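Local coordinates for uncharacterized protein (Pseudomonas aeruginosa PAO1, PDB 4R1D) that binds calcium and is probably a lipase of the alpha/beta hydrolase family, the type VI secretion effector Tle4 in complex with Tli4, at residues L105-A108 / E109-E112; E193-R196 / A197-Q201; G208-W211 / L212-N215; D221-D224 / Y225-T229. All coordinates share one frame; numbering follows the deposited sequence.

Contact 1. Residues L105-A108 / E109-E112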
loop_
_atom_site.group_PDB
_atom_site.type_symbol
_atom_site.label_atom_id
_atom_site.label_comp_id
_atom_site.label_asym_id
_atom_site.label_seq_id
_atom_site.Cartn_x
_atom_site.Cartn_y
_atom_site.Cartn_z
ATOM N N LEU A 105 -1.692 0.748 11.105
ATOM C CA LEU A 105 -1.496 1.925 10.266
ATOM C C LEU A 105 -1.499 1.616 8.764
ATOM O O LEU A 105 -1.809 2.485 7.958
ATOM C CB LEU A 105 -0.205 2.629 10.652
ATOM C CG LEU A 105 -0.206 3.148 12.098
ATOM C CD1 LEU A 105 1.178 3.592 12.517
ATOM C CD2 LEU A 105 -1.223 4.294 12.248
ATOM N N LEU A 106 -1.147 0.394 8.390
ATOM C CA LEU A 106 -1.171 0.015 6.971
ATOM C C LEU A 106 -2.441 -0.782 6.700
ATOM O O LEU A 106 -2.406 -1.952 6.304
ATOM C CB LEU A 106 0.103 -0.745 6.573
ATOM C CG LEU A 106 1.396 0.086 6.668
ATOM C CD1 LEU A 106 2.641 -0.767 6.434
ATOM C CD2 LEU A 106 1.376 1.293 5.710
ATOM N N LYS A 107 -3.564 -0.117 6.945
ATOM C CA LYS A 107 -4.888 -0.682 6.818
ATOM C C LYS A 107 -5.541 0.102 5.692
ATOM O O LYS A 107 -5.643 1.336 5.757
ATOM C CB LYS A 107 -5.661 -0.487 8.127
ATOM C CG LYS A 107 -6.530 -1.656 8.533
ATOM C CD LYS A 107 -6.888 -1.575 10.013
ATOM C CE LYS A 107 -7.798 -2.722 10.434
ATOM N NZ LYS A 107 -8.033 -2.765 11.908
ATOM N N ALA A 108 -5.949 -0.614 4.648
ATOM C CA ALA A 108 -6.428 0.001 3.419
ATOM C C ALA A 108 -7.452 1.113 3.634
ATOM O O ALA A 108 -7.331 2.194 3.051
ATOM C CB ALA A 108 -6.982 -1.063 2.477
ATOM N N GLU A 109 -8.452 0.849 4.469
ATOM C CA GLU A 109 -9.574 1.774 4.652
ATOM C C GLU A 109 -9.200 3.003 5.463
ATOM O O GLU A 109 -10.001 3.932 5.597
ATOM C CB GLU A 109 -10.736 1.061 5.367
ATOM C CG GLU A 109 -11.407 -0.026 4.546
ATOM C CD GLU A 109 -12.382 0.533 3.521
ATOM O OE1 GLU A 109 -12.780 1.715 3.651
ATOM O OE2 GLU A 109 -12.746 -0.212 2.583
ATOM N N GLN A 110 -7.992 2.999 6.015
ATOM C CA GLN A 110 -7.572 4.026 6.955
ATOM C C GLN A 110 -6.367 4.829 6.468
ATOM O O GLN A 110 -5.784 5.600 7.230
ATOM C CB GLN A 110 -7.303 3.409 8.328
ATOM C CG GLN A 110 -8.580 2.796 8.928
ATOM C CD GLN A 110 -8.350 2.068 10.235
ATOM O OE1 GLN A 110 -7.277 2.145 10.825
ATOM N NE2 GLN A 110 -9.357 1.323 10.675
ATOM N N VAL A 111 -6.007 4.652 5.194
ATOM C CA VAL A 111 -4.923 5.417 4.595
ATOM C C VAL A 111 -5.390 6.132 3.333
ATOM O O VAL A 111 -6.430 5.811 2.789
ATOM C CB VAL A 111 -3.704 4.520 4.218
ATOM C CG1 VAL A 111 -3.111 3.842 5.463
ATOM C CG2 VAL A 111 -4.078 3.495 3.124
ATOM N N GLU A 112 -4.601 7.101 2.872
ATOM C CA GLU A 112 -4.867 7.773 1.594
ATOM C C GLU A 112 -3.562 8.214 0.938
ATOM O O GLU A 112 -2.531 8.346 1.597
ATOM C CB GLU A 112 -5.780 8.991 1.788
ATOM C CG GLU A 112 -5.158 10.071 2.655
ATOM C CD GLU A 112 -6.060 11.288 2.867
ATOM O OE1 GLU A 112 -7.261 11.225 2.539
ATOM O OE2 GLU A 112 -5.547 12.305 3.376
HETATM O O HOH W 1 -3.077 4.764 8.806
HETATM O O HOH W 2 -9.004 4.361 2.100
#
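Val111 packs its two methyl branches against the backbone oxygens of Leu105, at the end of helix 99-105, and of Ala108, in the turn that follows. CG1, placed anti to the carbonyl carbon (chi1 -61°), comes within 3.1 Å of Leu105 O, a tight C-H contact, while CG2 lies 3.5 Å from Ala108 O. Beside them the chain turns sharply: Gln110 N bonds to Lys107 O at 2.9 Å with an N-H...O angle of 156°, approaching from above the carbonyl plane. This i to i+3 bond closes one 3-10 turn over Ala108 and Glu109. Lys107 and Gln110 then run side by side in the same direction, and Lys107 CD rests 3.8 Å from Gln110 OE1.

Two waters bridge carbonyls of the turn and its flanks. One lies 2.7 Å from Leu105 O and is also in reach of Gln110 O; the other donates to Ala108 O at 2.9 Å and to Val111 O at 3.0 Å. Further out, Val111 and Leu105 both lean on Val71 of strand 70-72, and Gln110 and Glu112 bond through their backbones to Lys65 and Arg63, setting strand 111-113 into its small antiparallel sheet. Lys107 NZ and Gln110 NE2 both donate to Gly32 O of the other protein chain, whose Arg163 donates to Gln110 OE1. The side-by-side polar ends thus both serve the interface with the second protein.

Contact 2. Residues E193-R196 / A197-Q201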
loop_
_atom_site.group_PDB
_atom_site.type_symbol
_atom_site.label_atom_id
_atom_site.label_comp_id
_atom_site.label_asym_id
_atom_site.label_seq_id
_atom_site.Cartn_x
_atom_site.Cartn_y
_atom_site.Cartn_z
ATOM N N GLU A 193 5.064 9.489 -38.407
ATOM C CA GLU A 193 4.493 9.257 -37.087
ATOM C C GLU A 193 4.988 10.276 -36.077
ATOM O O GLU A 193 4.203 10.787 -35.273
ATOM C CB GLU A 193 4.784 7.828 -36.622
ATOM C CG GLU A 193 4.017 6.776 -37.416
ATOM C CD GLU A 193 4.399 5.364 -37.032
ATOM O OE1 GLU A 193 5.544 5.154 -36.594
ATOM O OE2 GLU A 193 3.540 4.471 -37.142
ATOM N N LEU A 194 6.280 10.590 -36.127
ATOM C CA LEU A 194 6.830 11.592 -35.219
ATOM C C LEU A 194 6.310 12.988 -35.553
ATOM O O LEU A 194 6.029 13.789 -34.668
ATOM C CB LEU A 194 8.359 11.572 -35.246
ATOM C CG LEU A 194 8.957 10.262 -34.712
ATOM C CD1 LEU A 194 10.426 10.150 -35.037
ATOM C CD2 LEU A 194 8.712 10.144 -33.205
ATOM N N LEU A 195 6.189 13.296 -36.834
ATOM C CA LEU A 195 5.658 14.603 -37.189
ATOM C C LEU A 195 4.232 14.721 -36.674
ATOM O O LEU A 195 3.841 15.736 -36.098
ATOM C CB LEU A 195 5.698 14.810 -38.707
ATOM C CG LEU A 195 5.219 16.166 -39.235
ATOM C CD1 LEU A 195 5.961 17.326 -38.572
ATOM C CD2 LEU A 195 5.406 16.213 -40.753
ATOM N N ARG A 196 3.456 13.665 -36.865
ATOM C CA ARG A 196 2.094 13.650 -36.376
ATOM C C ARG A 196 2.083 13.814 -34.859
ATOM O O ARG A 196 1.290 14.572 -34.314
ATOM C CB ARG A 196 1.402 12.346 -36.752
ATOM C CG ARG A 196 0.056 12.174 -36.078
ATOM C CD ARG A 196 -0.911 13.280 -36.483
ATOM N NE ARG A 196 -2.152 12.802 -37.097
ATOM C CZ ARG A 196 -2.345 11.595 -37.631
ATOM N NH1 ARG A 196 -1.372 10.691 -37.661
ATOM N NH2 ARG A 196 -3.525 11.296 -38.154
ATOM N N ALA A 197 2.952 13.082 -34.178
ATOM C CA ALA A 197 2.931 13.100 -32.723
ATOM C C ALA A 197 3.319 14.479 -32.209
ATOM O O ALA A 197 2.830 14.923 -31.171
ATOM C CB ALA A 197 3.849 12.024 -32.162
ATOM N N SER A 198 4.188 15.166 -32.948
ATOM C CA SER A 198 4.689 16.472 -32.519
ATOM C C SER A 198 3.600 17.541 -32.524
ATOM O O SER A 198 3.794 18.639 -32.016
ATOM C CB SER A 198 5.862 16.926 -33.388
ATOM O OG SER A 198 5.417 17.373 -34.663
ATOM N N ARG A 199 2.452 17.218 -33.100
ATOM C CA ARG A 199 1.339 18.153 -33.120
ATOM C C ARG A 199 0.631 18.232 -31.777
ATOM O O ARG A 199 -0.176 19.134 -31.551
ATOM C CB ARG A 199 0.372 17.801 -34.247
ATOM C CG ARG A 199 1.062 17.861 -35.606
ATOM C CD ARG A 199 0.079 17.825 -36.754
ATOM N NE ARG A 199 0.217 16.628 -37.582
ATOM C CZ ARG A 199 0.908 16.567 -38.719
ATOM N NH1 ARG A 199 1.542 17.641 -39.178
ATOM N NH2 ARG A 199 0.967 15.426 -39.397
ATOM N N TYR A 200 0.952 17.300 -30.881
ATOM C CA TYR A 200 0.302 17.239 -29.570
ATOM C C TYR A 200 1.206 17.721 -28.444
ATOM O O TYR A 200 2.422 17.618 -28.539
ATOM C CB TYR A 200 -0.149 15.813 -29.266
ATOM C CG TYR A 200 -1.186 15.302 -30.220
ATOM C CD1 TYR A 200 -2.541 15.471 -29.963
ATOM C CD2 TYR A 200 -0.812 14.663 -31.393
ATOM C CE1 TYR A 200 -3.498 15.003 -30.847
ATOM C CE2 TYR A 200 -1.756 14.195 -32.276
ATOM C CZ TYR A 200 -3.094 14.369 -32.002
ATOM O OH TYR A 200 -4.024 13.896 -32.893
ATOM N N GLN A 201 0.608 18.262 -27.384
ATOM C CA GLN A 201 1.369 18.626 -26.192
ATOM C C GLN A 201 1.167 17.568 -25.113
ATOM O O GLN A 201 0.073 17.435 -24.549
ATOM C CB GLN A 201 0.958 20.006 -25.665
ATOM C CG GLN A 201 1.257 21.162 -26.620
ATOM C CD GLN A 201 0.269 21.252 -27.774
ATOM O OE1 GLN A 201 -0.822 20.690 -27.713
ATOM N NE2 GLN A 201 0.650 21.958 -28.832
#
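Ser198 OG donates to Leu195 O at 2.7 Å, and its own backbone N reaches back to Leu194 O at 2.9 Å, so one residue ties down two carbonyls of the last helical turn. The hydroxyl can do this because chi1 of 75° places OG between the backbone N and the carbonyl carbon, folded back over the helix end. Ala197 N bonds to Glu193 O at 2.8 Å, the i to i+4 pattern of an alpha helix. One residue past Ser198 the spacing shortens: Arg199 N takes Arg196 O at 3.1 Å, well above the carbonyl plane. Tyr200 N then takes Ala197 O at 3.0 Å, closing a type I beta turn from Ala197 to Tyr200.

Helix 191-197 ends in this way and the chain passes into strand 201-206, an outermost strand of the parallel sheet of the alpha/beta hydrolase fold; Phe202 and Asp203 on that strand bind calcium, and the nearest side-chain atom of Tyr200 is about 10 Å from the calcium ion.

Two arginines pack round these bonds. Leu195 O sits 4.0 Å above the centre of the Arg199 guanidinium plane, which may partly offset the positive charge of Arg199. Arg196 CD approaches the same group at its edge, 3.7 Å from Arg199 NE. The two guanidinium planes stand 73° apart, so like charges are near without stacking, and both side chains touch Trp561. Arg196 O meets the edge of the Tyr200 ring, whose hydroxyl bonds to Asp560 O. On another side Leu194 and Ala197 pack on Ile553 of helix 542-556.

Contact 3. Residues G208-W211 / L212-N215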
loop_
_atom_site.group_PDB
_atom_site.type_symbol
_atom_site.label_atom_id
_atom_site.label_comp_id
_atom_site.label_asym_id
_atom_site.label_seq_id
_atom_site.Cartn_x
_atom_site.Cartn_y
_atom_site.Cartn_z
ATOM N N GLY A 208 -0.791 8.257 -8.520
ATOM C CA GLY A 208 -0.522 7.446 -7.340
ATOM C C GLY A 208 -1.837 6.911 -6.785
ATOM O O GLY A 208 -2.897 7.530 -6.962
ATOM N N TYR A 209 -1.783 5.769 -6.102
ATOM C CA TYR A 209 -3.002 5.145 -5.608
ATOM C C TYR A 209 -2.757 4.349 -4.329
ATOM O O TYR A 209 -1.629 3.987 -4.004
ATOM C CB TYR A 209 -3.640 4.267 -6.686
ATOM C CG TYR A 209 -2.768 3.092 -7.090
ATOM C CD1 TYR A 209 -1.872 3.199 -8.141
ATOM C CD2 TYR A 209 -2.864 1.880 -6.433
ATOM C CE1 TYR A 209 -1.073 2.135 -8.504
ATOM C CE2 TYR A 209 -2.066 0.798 -6.793
ATOM C CZ TYR A 209 -1.179 0.936 -7.827
ATOM O OH TYR A 209 -0.387 -0.140 -8.187
ATOM N N ASN A 210 -3.834 4.101 -3.603
ATOM C CA ASN A 210 -3.771 3.375 -2.355
ATOM C C ASN A 210 -3.594 1.896 -2.668
ATOM O O ASN A 210 -4.564 1.196 -2.922
ATOM C CB ASN A 210 -5.050 3.637 -1.559
ATOM C CG ASN A 210 -5.164 2.772 -0.317
ATOM O OD1 ASN A 210 -4.245 2.023 0.033
ATOM N ND2 ASN A 210 -6.300 2.898 0.379
ATOM N N TRP A 211 -2.343 1.448 -2.673
ATOM C CA TRP A 211 -2.002 0.082 -3.087
ATOM C C TRP A 211 -2.446 -0.994 -2.088
ATOM O O TRP A 211 -2.436 -2.181 -2.403
ATOM C CB TRP A 211 -0.499 -0.023 -3.405
ATOM C CG TRP A 211 0.376 0.500 -2.306
ATOM C CD1 TRP A 211 0.904 1.766 -2.196
ATOM C CD2 TRP A 211 0.800 -0.215 -1.144
ATOM N NE1 TRP A 211 1.638 1.867 -1.040
ATOM C CE2 TRP A 211 1.592 0.665 -0.378
ATOM C CE3 TRP A 211 0.604 -1.524 -0.687
ATOM C CZ2 TRP A 211 2.176 0.286 0.833
ATOM C CZ3 TRP A 211 1.189 -1.902 0.526
ATOM C CH2 TRP A 211 1.963 -0.997 1.269
ATOM N N LEU A 212 -2.850 -0.592 -0.885
ATOM C CA LEU A 212 -3.366 -1.562 0.085
ATOM C C LEU A 212 -4.775 -2.038 -0.257
ATOM O O LEU A 212 -5.170 -3.167 0.062
ATOM C CB LEU A 212 -3.356 -0.960 1.490
ATOM C CG LEU A 212 -1.957 -0.823 2.086
ATOM C CD1 LEU A 212 -1.988 0.148 3.250
ATOM C CD2 LEU A 212 -1.478 -2.214 2.550
ATOM N N GLN A 213 -5.555 -1.170 -0.891
ATOM C CA GLN A 213 -6.922 -1.530 -1.205
ATOM C C GLN A 213 -6.936 -2.352 -2.482
ATOM O O GLN A 213 -5.925 -2.430 -3.184
ATOM C CB GLN A 213 -7.768 -0.273 -1.397
ATOM C CG GLN A 213 -7.552 0.381 -2.753
ATOM C CD GLN A 213 -8.227 1.731 -2.852
ATOM O OE1 GLN A 213 -9.033 2.103 -1.980
ATOM N NE2 GLN A 213 -7.901 2.482 -3.904
ATOM N N SER A 214 -8.083 -2.959 -2.789
ATOM C CA SER A 214 -8.214 -3.708 -4.036
ATOM C C SER A 214 -7.883 -2.843 -5.234
ATOM O O SER A 214 -8.279 -1.685 -5.310
ATOM C CB SER A 214 -9.633 -4.258 -4.224
ATOM O OG SER A 214 -9.693 -5.033 -5.409
ATOM N N ASN A 215 -7.165 -3.417 -6.188
ATOM C CA ASN A 215 -6.917 -2.729 -7.435
ATOM C C ASN A 215 -8.203 -2.411 -8.181
ATOM O O ASN A 215 -8.248 -1.493 -8.995
ATOM C CB ASN A 215 -5.922 -3.536 -8.273
ATOM C CG ASN A 215 -4.589 -3.643 -7.585
ATOM O OD1 ASN A 215 -4.194 -4.712 -7.103
ATOM N ND2 ASN A 215 -3.902 -2.515 -7.476
HETATM O O HOH W 3 -4.700 -1.018 -5.264
#
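With CG trans to the backbone N (chi1 172°), the amide of Asn210 is carried toward the backbone of Leu212, and OD1 receives Leu212 N at 3.1 Å, a bond made from above the amide plane. In Trp211, CG sits between the backbone N and the carbonyl carbon (chi1 52°), which lays the indole alongside Leu212, the two pointing the same way. Leu212 CG then stands over one face of the six-membered ring, 3.9 Å from its centroid, in a CH-pi contact, and CD2 touches Trp211 CZ3 at 3.4 Å. Gln213 N closes the turn onto Asn210 O at 3.3 Å. Gln213 CG is pressed close to that same oxygen, 3.1 Å away, and the Gln213 amide stacks on that of Asn210, the planes 27° apart. A water donates to Asn210 O and, at 2.8 Å, to Gln213 O.

Second-shell bonds fix these groups: Asn210 ND2 to Ala108 O, Trp211 NE1 to Thr60 O and Gln213 NE2 to Ser218 OG. Just beyond, Ser214 OG caps Arg216 N at the start of helix 215-238. An Asx turn nested in a type I beta turn, followed by a serine N-cap, thus forms the buried link from strand 201-206 to its helix within the alpha/beta hydrolase fold.

Contact 4. Residues D221-D224 / Y225-T229; sequences DVRD and YIENT
Along helix 215-238, the i and i+4 partners Val222 with Ile226 and Arg223 with Glu227 line up on successive turns. The backbone holds them in regular alpha-helical bonds: Ile226 N to Val222 O at 2.9 Å and Glu227 N to Arg223 O, both nearly linear at the hydrogen. Val222 CG1 meets Ile226 CD1 at 3.9 Å on the inward side of the helix.

On the outer side Arg223 bends at chi2 (-127°), which brings the guanidinium forward toward Glu227, on the next turn. Glu227 CG comes over the middle of one guanidinium face, 3.6 Å above it, with the two side chains crossing at about a right angle. Any attraction between their charges is probably long-range, as Arg223 NH2 and Glu227 OE1 are 4.6 Å apart with the oxygen far out of the guanidinium plane. A true salt bridge goes to the neighbouring residue instead: Arg223 NH1 reaches the anti lone pair of Asp224 OD1 at 2.8 Å. Glu227 has its own partners in Arg273 and Tyr271.

This helix belongs to the beta-alpha-beta crossover from strand 201-206 to strand 250-255, and Val222 fits against Val261 and Leu265 of the adjoining helix 258-267. The Tyr225 ring receives Lys138 in a cation-pi contact, and its side chain lies about 9 Å (nearest atoms) from that of the calcium ligand Asp203.

Toward 226-229 the helix widens into a pi-type turn. Asn228 N still bonds to Asp224 O at 2.7 Å. Asn228 CB also packs closely on that oxygen, and Thr229 N follows onto Tyr225 O.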
loop_
_atom_site.group_PDB
_atom_site.type_symbol
_atom_site.label_atom_id
_atom_site.label_comp_id
_atom_site.label_asym_id
_atom_site.label_seq_id
_atom_site.Cartn_x
_atom_site.Cartn_y
_atom_site.Cartn_z
ATOM N N ASP A 221 -10.425 5.123 -8.371
ATOM C CA ASP A 221 -9.724 6.320 -7.911
ATOM C C ASP A 221 -8.940 6.986 -9.042
ATOM O O ASP A 221 -8.832 8.215 -9.095
ATOM C CB ASP A 221 -8.793 5.987 -6.746
ATOM C CG ASP A 221 -9.552 5.550 -5.514
ATOM O OD1 ASP A 221 -10.805 5.635 -5.528
ATOM O OD2 ASP A 221 -8.905 5.142 -4.527
ATOM N N VAL A 222 -8.396 6.179 -9.950
ATOM C CA VAL A 222 -7.647 6.734 -11.080
ATOM C C VAL A 222 -8.594 7.415 -12.074
ATOM O O VAL A 222 -8.299 8.496 -12.599
ATOM C CB VAL A 222 -6.764 5.659 -11.770
ATOM C CG1 VAL A 222 -6.196 6.174 -13.074
ATOM C CG2 VAL A 222 -5.645 5.238 -10.829
ATOM N N ARG A 223 -9.741 6.789 -12.319
ATOM C CA ARG A 223 -10.784 7.421 -13.120
ATOM C C ARG A 223 -11.094 8.799 -12.540
ATOM O O ARG A 223 -11.075 9.812 -13.252
ATOM C CB ARG A 223 -12.053 6.560 -13.148
ATOM C CG ARG A 223 -13.167 7.134 -14.033
ATOM C CD ARG A 223 -14.492 7.275 -13.296
ATOM N NE ARG A 223 -15.382 8.211 -13.987
ATOM C CZ ARG A 223 -15.651 9.446 -13.560
ATOM N NH1 ARG A 223 -15.121 9.896 -12.429
ATOM N NH2 ARG A 223 -16.467 10.229 -14.256
ATOM N N ASP A 224 -11.356 8.856 -11.237
ATOM C CA ASP A 224 -11.712 10.139 -10.630
ATOM C C ASP A 224 -10.592 11.169 -10.797
ATOM O O ASP A 224 -10.855 12.348 -11.054
ATOM C CB ASP A 224 -12.077 9.980 -9.151
ATOM C CG ASP A 224 -13.377 9.211 -8.941
ATOM O OD1 ASP A 224 -14.157 9.031 -9.908
ATOM O OD2 ASP A 224 -13.623 8.786 -7.793
ATOM N N TYR A 225 -9.345 10.715 -10.655
ATOM C CA TYR A 225 -8.189 11.584 -10.783
ATOM C C TYR A 225 -8.154 12.186 -12.183
ATOM O O TYR A 225 -7.999 13.398 -12.344
ATOM C CB TYR A 225 -6.896 10.795 -10.500
ATOM C CG TYR A 225 -5.625 11.556 -10.764
ATOM C CD1 TYR A 225 -5.344 12.733 -10.089
ATOM C CD2 TYR A 225 -4.692 11.088 -11.685
ATOM C CE1 TYR A 225 -4.178 13.427 -10.321
ATOM C CE2 TYR A 225 -3.525 11.771 -11.922
ATOM C CZ TYR A 225 -3.267 12.936 -11.249
ATOM O OH TYR A 225 -2.098 13.620 -11.471
ATOM N N ILE A 226 -8.311 11.346 -13.200
ATOM C CA ILE A 226 -8.290 11.840 -14.576
ATOM C C ILE A 226 -9.458 12.799 -14.834
ATOM O O ILE A 226 -9.263 13.890 -15.352
ATOM C CB ILE A 226 -8.342 10.683 -15.593
ATOM C CG1 ILE A 226 -7.103 9.793 -15.463
ATOM C CG2 ILE A 226 -8.466 11.207 -17.017
ATOM C CD1 ILE A 226 -7.278 8.438 -16.122
ATOM N N GLU A 227 -10.666 12.389 -14.461
ATOM C CA GLU A 227 -11.868 13.155 -14.793
ATOM C C GLU A 227 -12.023 14.432 -13.967
ATOM O O GLU A 227 -12.590 15.425 -14.441
ATOM C CB GLU A 227 -13.125 12.284 -14.654
ATOM C CG GLU A 227 -13.147 11.050 -15.562
ATOM C CD GLU A 227 -13.179 11.400 -17.043
ATOM O OE1 GLU A 227 -13.890 12.363 -17.409
ATOM O OE2 GLU A 227 -12.497 10.716 -17.843
ATOM N N ASN A 228 -11.524 14.409 -12.736
ATOM C CA ASN A 228 -11.768 15.509 -11.810
ATOM C C ASN A 228 -10.551 16.379 -11.501
ATOM O O ASN A 228 -10.700 17.481 -10.978
ATOM C CB ASN A 228 -12.423 15.002 -10.520
ATOM C CG ASN A 228 -13.731 14.275 -10.774
ATOM O OD1 ASN A 228 -14.457 14.576 -11.724
ATOM N ND2 ASN A 228 -14.034 13.305 -9.924
ATOM N N THR A 229 -9.352 15.899 -11.817
ATOM C CA THR A 229 -8.153 16.720 -11.621
ATOM C C THR A 229 -7.440 17.025 -12.928
ATOM O O THR A 229 -7.218 18.189 -13.281
ATOM C CB THR A 229 -7.129 16.064 -10.655
ATOM O OG1 THR A 229 -7.683 15.982 -9.336
ATOM C CG2 THR A 229 -5.842 16.886 -10.616
#

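How the contacts relate
Contacts 1 to 4 come in that order along the chain without overlapping. Contacts 1 and 3, centres 10 Å apart, touch: Leu212 packs on Leu106 and Ala108, and Val111 of strand 111-113 packs on Asn210, joining the small antiparallel sheet and the loop before it to the loop after strand 201-206. That loop leads straight into helix 215-238, where Gln213 NE2 bonds to Asp221 OD2 and so connects contacts 3 and 4, about 14 Å between centres. Contact 2 stands apart, 42 Å centre to centre from contact 1, at the entry to strand 201-206. Thus contacts 2, 3 and 4 follow one edge strand from its approach to its helix, with calcium bound beside it, while contact 1 reaches the partner protein.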